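Local coordinates for protein lactaldehyde dehydrogenase (Escherichia coli, PDB 2IMP) that oxidises L-lactaldehyde irreversibly to L-lactate with NAD(+), also acts strongly on glycolaldehyde, and serves the degradation of L-fucose and L-rhamnose, at residues 289-295 / 389-395; 312-316 / 364-368. All coordinates share one frame; numbering follows the deposited sequence.

Contact 1: 289-295 / 389-395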
# COMPACT_ATOMS: atom_id res chain seq x y z
N GLU A 289 15.65 -16.02 -26.56
CA GLU A 289 16.69 -16.98 -26.89
C GLU A 289 16.07 -18.34 -27.28
O GLU A 289 16.76 -19.31 -27.58
CB GLU A 289 17.65 -17.14 -25.70
CG GLU A 289 19.03 -17.64 -26.10
CD GLU A 289 20.04 -17.53 -24.97
OE1 GLU A 289 19.93 -18.29 -23.99
OE2 GLU A 289 20.95 -16.68 -25.07
N ARG A 290 14.74 -18.35 -27.25
CA ARG A 290 13.92 -19.49 -27.61
C ARG A 290 12.65 -19.01 -28.35
O ARG A 290 11.74 -18.47 -27.74
CB ARG A 290 13.48 -20.28 -26.37
CG ARG A 290 14.59 -21.04 -25.67
CD ARG A 290 14.02 -21.96 -24.59
NE ARG A 290 13.49 -21.22 -23.45
CZ ARG A 290 12.43 -21.61 -22.74
NH1 ARG A 290 11.79 -22.72 -23.06
NH2 ARG A 290 12.03 -20.89 -21.70
N VAL A 291 12.62 -19.19 -29.67
CA VAL A 291 11.49 -18.73 -30.45
C VAL A 291 10.49 -19.83 -30.88
O VAL A 291 10.82 -20.73 -31.65
CB VAL A 291 11.98 -17.99 -31.71
CG1 VAL A 291 10.82 -17.30 -32.40
CG2 VAL A 291 13.05 -16.97 -31.33
N TYR A 292 9.26 -19.72 -30.37
CA TYR A 292 8.21 -20.66 -30.71
C TYR A 292 7.19 -20.06 -31.70
O TYR A 292 6.52 -19.08 -31.39
CB TYR A 292 7.48 -21.14 -29.45
CG TYR A 292 8.39 -21.79 -28.43
CD1 TYR A 292 9.06 -21.02 -27.49
CD2 TYR A 292 8.62 -23.16 -28.45
CE1 TYR A 292 9.95 -21.60 -26.58
CE2 TYR A 292 9.51 -23.76 -27.56
CZ TYR A 292 10.17 -22.97 -26.63
OH TYR A 292 11.07 -23.54 -25.75
N VAL A 293 7.11 -20.66 -32.89
CA VAL A 293 6.21 -20.18 -33.93
C VAL A 293 5.19 -21.24 -34.38
O VAL A 293 5.58 -22.35 -34.75
CB VAL A 293 7.01 -19.74 -35.16
CG1 VAL A 293 6.11 -19.02 -36.15
CG2 VAL A 293 8.18 -18.87 -34.74
N GLN A 294 3.90 -20.92 -34.37
CA GLN A 294 2.94 -21.93 -34.80
C GLN A 294 2.81 -22.10 -36.33
O GLN A 294 3.06 -21.17 -37.10
CB GLN A 294 1.56 -21.73 -34.17
CG GLN A 294 0.84 -20.44 -34.48
CD GLN A 294 -0.59 -20.47 -33.96
OE1 GLN A 294 -1.30 -19.47 -33.99
NE2 GLN A 294 -1.01 -21.64 -33.50
N LYS A 295 2.44 -23.31 -36.72
CA LYS A 295 2.28 -23.71 -38.12
C LYS A 295 1.65 -22.65 -39.06
O LYS A 295 2.28 -22.19 -40.01
CB LYS A 295 1.45 -24.99 -38.17
CG LYS A 295 1.83 -26.05 -37.14
CD LYS A 295 3.22 -26.61 -37.38
CE LYS A 295 3.53 -27.75 -36.41
NZ LYS A 295 4.82 -28.42 -36.72
N LEU A 389 19.57 -17.95 -32.65
CA LEU A 389 18.12 -18.02 -32.50
C LEU A 389 17.49 -19.38 -32.91
O LEU A 389 17.27 -19.64 -34.09
CB LEU A 389 17.44 -16.92 -33.32
CG LEU A 389 17.59 -15.47 -32.85
CD1 LEU A 389 16.79 -14.57 -33.78
CD2 LEU A 389 17.09 -15.33 -31.42
N PRO A 390 17.21 -20.24 -31.92
CA PRO A 390 16.61 -21.54 -32.21
C PRO A 390 15.09 -21.37 -32.42
O PRO A 390 14.42 -20.69 -31.63
CB PRO A 390 16.93 -22.34 -30.96
CG PRO A 390 16.83 -21.30 -29.88
CD PRO A 390 17.57 -20.13 -30.49
N VAL A 391 14.56 -21.96 -33.48
CA VAL A 391 13.14 -21.86 -33.76
C VAL A 391 12.38 -23.19 -33.67
O VAL A 391 12.80 -24.20 -34.24
CB VAL A 391 12.87 -21.24 -35.15
CG1 VAL A 391 11.37 -21.07 -35.35
CG2 VAL A 391 13.58 -19.90 -35.27
N VAL A 392 11.28 -23.18 -32.94
CA VAL A 392 10.46 -24.36 -32.76
C VAL A 392 8.99 -24.13 -33.12
O VAL A 392 8.35 -23.20 -32.62
CB VAL A 392 10.55 -24.87 -31.30
CG1 VAL A 392 9.63 -26.06 -31.09
CG2 VAL A 392 11.98 -25.25 -30.97
N ALA A 393 8.46 -24.98 -33.99
CA ALA A 393 7.08 -24.86 -34.40
C ALA A 393 6.12 -25.54 -33.42
O ALA A 393 6.51 -26.45 -32.70
CB ALA A 393 6.89 -25.44 -35.80
N PHE A 394 4.88 -25.07 -33.38
CA PHE A 394 3.87 -25.65 -32.51
C PHE A 394 2.45 -25.54 -33.09
O PHE A 394 2.20 -24.75 -33.99
CB PHE A 394 3.92 -24.99 -31.12
CG PHE A 394 3.44 -23.56 -31.09
CD1 PHE A 394 2.09 -23.27 -30.94
CD2 PHE A 394 4.34 -22.50 -31.23
CE1 PHE A 394 1.64 -21.95 -30.92
CE2 PHE A 394 3.89 -21.18 -31.20
CZ PHE A 394 2.54 -20.90 -31.05
N ASP A 395 1.53 -26.34 -32.56
CA ASP A 395 0.15 -26.33 -33.04
C ASP A 395 -0.81 -25.46 -32.20
O ASP A 395 -1.51 -24.60 -32.73
CB ASP A 395 -0.38 -27.76 -33.12
CG ASP A 395 0.37 -28.61 -34.14
OD1 ASP A 395 0.31 -28.29 -35.35
OD2 ASP A 395 1.03 -29.59 -33.73
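Phe394 turns its ring onto Gln294 of the neighbouring strand, showing how side chains can reinforce a backbone ladder. The CG of Phe394 sits between its own backbone N and carbonyl carbon (chi1 71°), swinging the ring back across segment 289-295. Gln294 CB then makes a CH-pi contact over one face, 3.5 Å from the ring centroid, while Tyr292 O meets the ring edge, 3.4 Å from Phe394 CE2. The Gln294 amide continues tilted only 18° against the plane of the ring, and its OE1 accepts a hydrogen bond from Asp262 N. On the same side of the sheet Tyr292 and Val392 stand side by side, with Tyr292 CD2 3.8 Å from Val392 CB; the tyrosine OH reaches on to Gln375. Helix 397-405 covers this side through Met403, which touches the side chains of both Tyr292 and Phe394. The opposite side of the sheet is aliphatic: Val293 CG2 lies 3.9 Å from Val391 CG1, and Phe301 of helix 298-310 packs on Val291 and Val293. Five backbone hydrogen bonds run between the strands, from Val291 N to Pro390 O (3.1 Å) as far as Lys295 N to Phe394 O. Pro390 has no N-H to give; its CG and CD rest against the strand instead, with Pro390 CG 3.0 Å from Glu289 O. Beyond the ladder's other end, Lys295 folds its aliphatic chain against Asp395, Lys295 CG 3.2 Å from Asp395 OD1. Parallel strands covered by helices on both faces are characteristic of the alpha/beta catalytic domain of aldehyde dehydrogenases, where strand 290-294 follows the inferred nucleophile Cys285.

Contact 2: 312-316 / 364-368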
# COMPACT_ATOMS: atom_id res chain seq x y z
N VAL A 312 22.06 -7.91 -40.34
CA VAL A 312 22.82 -7.65 -39.13
C VAL A 312 24.34 -7.76 -39.35
O VAL A 312 24.87 -8.86 -39.52
CB VAL A 312 22.41 -8.63 -38.00
CG1 VAL A 312 23.33 -8.46 -36.80
CG2 VAL A 312 20.98 -8.37 -37.59
N GLN A 313 25.02 -6.62 -39.35
CA GLN A 313 26.46 -6.58 -39.53
C GLN A 313 27.24 -6.61 -38.20
O GLN A 313 26.83 -5.98 -37.22
CB GLN A 313 26.86 -5.31 -40.28
CG GLN A 313 26.07 -5.03 -41.55
CD GLN A 313 26.74 -5.56 -42.81
OE1 GLN A 313 26.83 -6.77 -43.02
NE2 GLN A 313 27.23 -4.65 -43.64
N PHE A 314 28.35 -7.34 -38.17
CA PHE A 314 29.15 -7.40 -36.96
C PHE A 314 30.57 -6.85 -37.17
O PHE A 314 31.08 -6.84 -38.29
CB PHE A 314 29.20 -8.84 -36.43
CG PHE A 314 29.87 -9.82 -37.35
CD1 PHE A 314 31.26 -9.85 -37.48
CD2 PHE A 314 29.11 -10.71 -38.10
CE1 PHE A 314 31.88 -10.77 -38.32
CE2 PHE A 314 29.72 -11.64 -38.94
CZ PHE A 314 31.10 -11.67 -39.06
N GLY A 315 31.19 -6.38 -36.09
CA GLY A 315 32.53 -5.84 -36.19
C GLY A 315 32.94 -5.00 -35.00
O GLY A 315 32.25 -4.97 -33.97
N ASN A 316 34.07 -4.31 -35.13
CA ASN A 316 34.59 -3.45 -34.07
C ASN A 316 33.69 -2.21 -33.80
O ASN A 316 33.61 -1.30 -34.62
CB ASN A 316 36.00 -2.99 -34.45
CG ASN A 316 36.71 -2.29 -33.31
OD1 ASN A 316 36.09 -1.55 -32.55
ND2 ASN A 316 38.01 -2.51 -33.21
N TYR A 364 34.38 -12.87 -32.67
CA TYR A 364 33.14 -12.71 -33.41
C TYR A 364 32.42 -13.99 -33.83
O TYR A 364 33.04 -14.97 -34.24
CB TYR A 364 33.40 -11.87 -34.67
CG TYR A 364 33.97 -10.51 -34.39
CD1 TYR A 364 35.34 -10.33 -34.23
CD2 TYR A 364 33.14 -9.40 -34.26
CE1 TYR A 364 35.87 -9.07 -33.95
CE2 TYR A 364 33.65 -8.14 -33.98
CZ TYR A 364 35.02 -7.99 -33.83
OH TYR A 364 35.52 -6.74 -33.56
N TYR A 365 31.10 -13.96 -33.69
CA TYR A 365 30.25 -15.06 -34.10
C TYR A 365 29.07 -14.53 -34.92
O TYR A 365 28.33 -13.67 -34.45
CB TYR A 365 29.73 -15.86 -32.90
CG TYR A 365 29.22 -17.23 -33.31
CD1 TYR A 365 30.11 -18.27 -33.55
CD2 TYR A 365 27.86 -17.45 -33.53
CE1 TYR A 365 29.66 -19.51 -34.01
CE2 TYR A 365 27.40 -18.69 -33.98
CZ TYR A 365 28.31 -19.71 -34.22
OH TYR A 365 27.87 -20.91 -34.71
N PRO A 366 28.89 -15.03 -36.14
CA PRO A 366 27.80 -14.58 -37.01
C PRO A 366 26.36 -14.86 -36.53
O PRO A 366 26.09 -15.87 -35.89
CB PRO A 366 28.10 -15.29 -38.33
CG PRO A 366 28.63 -16.61 -37.85
CD PRO A 366 29.58 -16.18 -36.74
N PRO A 367 25.44 -13.94 -36.83
CA PRO A 367 24.05 -14.13 -36.42
C PRO A 367 23.64 -15.51 -36.96
O PRO A 367 23.73 -15.77 -38.17
CB PRO A 367 23.33 -12.98 -37.12
CG PRO A 367 24.34 -11.90 -37.07
CD PRO A 367 25.61 -12.62 -37.47
N THR A 368 23.21 -16.39 -36.07
CA THR A 368 22.84 -17.73 -36.48
C THR A 368 21.37 -18.10 -36.26
O THR A 368 20.81 -17.89 -35.19
CB THR A 368 23.73 -18.76 -35.75
OG1 THR A 368 25.10 -18.49 -36.06
CG2 THR A 368 23.37 -20.17 -36.16
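Phe314 and Tyr364 meet where two extended loops of the alpha/beta aldehyde dehydrogenase fold run almost antiparallel, their end-to-end directions 169° apart, yet share no hydrogen bond. Nearly opposite directions alone do not make a sheet: Phe314 CA stays 7.3 Å from Pro366 CA, and side chains fill the interval. The aromatic contact is oblique, with ring planes 32° apart and Phe314 CD1 3.8 Å from Tyr364 CD2. Contacts with the two prolines continue the row. The opposite flank of the phenylalanine ring brings Phe314 CE2 to 4.0 Å from Pro366 CB and CD2 near Pro367 CD, and farther along Val312 points its CG1, anti to its own N at chi1 173°, at Pro367 CG, 3.6 Å away. A third kind joins ring to backbone: Tyr364 CE2 lies 3.4 Å from Gly315 CA, and the backbone angles of Gly315 would jam a CB against the carbonyl O of Phe314. An alanine in place of Tyr364 would probably open a gap between the loops beside Phe314 and Gly315, besides losing the weak hydrogen bond to Ala30 O. Polar contacts between the loops add little, since Tyr364 OH approaches Asn316 N at a poor angle. The Asn316 side chain turns along its own chain, OD1 accepting a hydrogen bond from Ala318 N. Within the proline-rich loop, Thr368 OG1 donates to Pro366 O at 2.8 Å, approaching from above the carbonyl plane.

The two contacts illustrate how chemistry follows position in a fold. Contact 1 is largely buried in the sheet, reaching the surface at Lys295 and Asp395, with Ala393 partly exposed; a regular backbone ladder sets its register and side chains pack on two helix-covered faces. Contact 2, partly buried among loops, dispenses with hydrogen bonds between its segments and relies on aromatic and proline surfaces. They are joined through common elements. Helix 298-310 follows strand 290-294 and leads into 312-316, while 364-368 runs into strand 368-371, which pairs in parallel with strand 388-394. The junction is direct: Leu389 N and Thr368 O lie 2.8 Å apart, probably hydrogen-bonded. Contact 1 approaches the active site at one end, whereas contact 2 lies away from it.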